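Local coordinates for DUF596 domain-containing protein (Neisseria meningitidis, PDB 2O5H), which is of unknown function but belongs to a conserved bacterial family and folds as a small alpha-beta protein with several helices and an antiparallel sheet, at residues 54-59 / 86-91. Numbering follows the deposited sequence.
Sequences AFFILF and QIFREV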
# COMPACT_ATOMS: atom_id res chain seq x y z
N ALA A 54 -7.81 4.64 13.03
CA ALA A 54 -8.16 3.48 12.21
C ALA A 54 -6.90 2.67 11.85
O ALA A 54 -6.87 1.41 12.00
CB ALA A 54 -8.85 3.94 10.95
N PHE A 55 -5.88 3.38 11.39
CA PHE A 55 -4.64 2.71 11.10
C PHE A 55 -4.15 1.86 12.29
O PHE A 55 -3.80 0.70 12.11
CB PHE A 55 -3.56 3.69 10.63
CG PHE A 55 -2.19 3.05 10.49
CD1 PHE A 55 -1.79 2.50 9.27
CD2 PHE A 55 -1.30 3.01 11.58
CE1 PHE A 55 -0.53 1.92 9.12
CE2 PHE A 55 -0.05 2.42 11.45
CZ PHE A 55 0.34 1.87 10.23
N PHE A 56 -4.10 2.44 13.48
CA PHE A 56 -3.58 1.73 14.64
C PHE A 56 -4.46 0.58 15.09
O PHE A 56 -3.95 -0.41 15.62
CB PHE A 56 -3.25 2.70 15.81
CG PHE A 56 -1.96 3.44 15.59
CD1 PHE A 56 -0.75 2.72 15.50
CD2 PHE A 56 -1.95 4.81 15.40
CE1 PHE A 56 0.44 3.38 15.26
CE2 PHE A 56 -0.70 5.50 15.16
CZ PHE A 56 0.47 4.78 15.11
N ILE A 57 -5.77 0.67 14.87
CA ILE A 57 -6.63 -0.47 15.23
C ILE A 57 -6.32 -1.66 14.30
O ILE A 57 -6.22 -2.80 14.73
CB ILE A 57 -8.14 -0.14 15.13
CG1 ILE A 57 -8.52 0.91 16.18
CG2 ILE A 57 -9.04 -1.42 15.30
CD1 ILE A 57 -9.79 1.65 15.84
N LEU A 58 -6.13 -1.36 13.01
CA LEU A 58 -5.91 -2.40 12.03
C LEU A 58 -4.53 -3.01 12.27
O LEU A 58 -4.38 -4.23 12.31
CB LEU A 58 -6.00 -1.82 10.61
CG LEU A 58 -5.64 -2.72 9.39
CD1 LEU A 58 -6.56 -4.00 9.33
CD2 LEU A 58 -5.78 -1.89 8.12
N PHE A 59 -3.53 -2.14 12.38
CA PHE A 59 -2.14 -2.48 12.70
C PHE A 59 -2.09 -3.41 13.92
O PHE A 59 -1.50 -4.49 13.86
CB PHE A 59 -1.47 -1.14 12.95
CG PHE A 59 -0.05 -1.17 13.41
CD1 PHE A 59 0.99 -1.27 12.50
CD2 PHE A 59 0.25 -0.93 14.77
CE1 PHE A 59 2.34 -1.20 12.95
CE2 PHE A 59 1.57 -0.85 15.23
CZ PHE A 59 2.62 -0.98 14.31
N GLN A 86 2.99 2.29 20.57
CA GLN A 86 3.58 3.43 21.28
C GLN A 86 4.83 3.91 20.56
O GLN A 86 5.08 5.13 20.47
CB GLN A 86 3.93 3.06 22.75
CG GLN A 86 4.18 4.26 23.65
CD GLN A 86 3.02 5.28 23.58
OE1 GLN A 86 1.92 4.98 23.99
NE2 GLN A 86 3.27 6.45 22.98
N ILE A 87 5.59 2.96 20.04
CA ILE A 87 6.82 3.23 19.30
C ILE A 87 6.48 4.09 18.07
O ILE A 87 7.10 5.14 17.84
CB ILE A 87 7.51 1.86 18.96
CG1 ILE A 87 8.14 1.29 20.25
CG2 ILE A 87 8.56 1.96 17.75
CD1 ILE A 87 8.67 -0.17 20.14
N PHE A 88 5.46 3.67 17.33
CA PHE A 88 4.99 4.42 16.17
C PHE A 88 4.33 5.76 16.50
O PHE A 88 4.65 6.76 15.87
CB PHE A 88 4.04 3.55 15.34
CG PHE A 88 4.75 2.64 14.36
CD1 PHE A 88 5.54 1.56 14.79
CD2 PHE A 88 4.61 2.86 12.98
CE1 PHE A 88 6.21 0.72 13.87
CE2 PHE A 88 5.26 2.01 12.04
CZ PHE A 88 6.05 0.94 12.48
N ARG A 89 3.43 5.78 17.48
CA ARG A 89 2.82 7.05 17.94
C ARG A 89 3.84 8.12 18.34
O ARG A 89 3.66 9.31 18.03
CB ARG A 89 1.78 6.82 19.06
CG ARG A 89 0.43 6.37 18.49
CD ARG A 89 -0.64 6.42 19.53
NE ARG A 89 -1.83 5.69 19.14
CZ ARG A 89 -2.87 6.21 18.49
NH1 ARG A 89 -2.87 7.49 18.12
NH2 ARG A 89 -3.91 5.43 18.20
N GLU A 90 4.93 7.69 18.98
CA GLU A 90 5.91 8.64 19.46
C GLU A 90 6.56 9.45 18.35
O GLU A 90 7.02 10.56 18.62
CB GLU A 90 6.98 7.94 20.34
CG GLU A 90 6.38 7.59 21.70
CD GLU A 90 7.41 7.35 22.79
OE1 GLU A 90 8.60 7.71 22.61
OE2 GLU A 90 7.02 6.80 23.85
N VAL A 91 6.56 8.93 17.12
CA VAL A 91 7.27 9.56 16.00
C VAL A 91 6.29 9.84 14.83
O VAL A 91 6.69 10.26 13.75
CB VAL A 91 8.46 8.64 15.50
CG1 VAL A 91 9.58 8.62 16.52
CG2 VAL A 91 7.98 7.21 15.22
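Helix segments 54-59 and 86-91 run nearly antiparallel, at 158°, with axes 11.8 Å apart, a spacing bridged by large side chains: Phe56 and Phe59 of the first and Phe88 of the second point into the gap, while Arg89 starts off to the side and reaches across with its end. The Phe56 ring meets two partners, Arg89 over a face and Phe88 at its edge. Arg89 CG lies 4.1 Å from the ring centroid in an off-centre CH-pi contact, and the guanidinium lies over the CD2 side of the ring, with CZ 3.5 Å from Phe56 CD2 and the planes 34° apart. The extended chain of Arg89 from CG to NE carries the charged group along the ring to that side. At the ring edge, Phe56 CE1 meets Phe88 CB at 3.6 Å. One turn on, Phe59, whose CG stands opposite its backbone N (chi1 175°), turns its edge to the face of Phe88; Phe59 CZ lies 3.9 Å from Phe88 CD1. Salt bridges from Arg89 NE to Glu85 on its own helix and from NH1 to Glu53 probably fix the guanidinium over Phe56, the second tying the helix to helix 48-64. Trp92 packs on Phe55 and Phe56, while helices 34-41 and 110-116 supply Leu34 and Leu114 to Phe88, extending this mostly aromatic interface into the helical core.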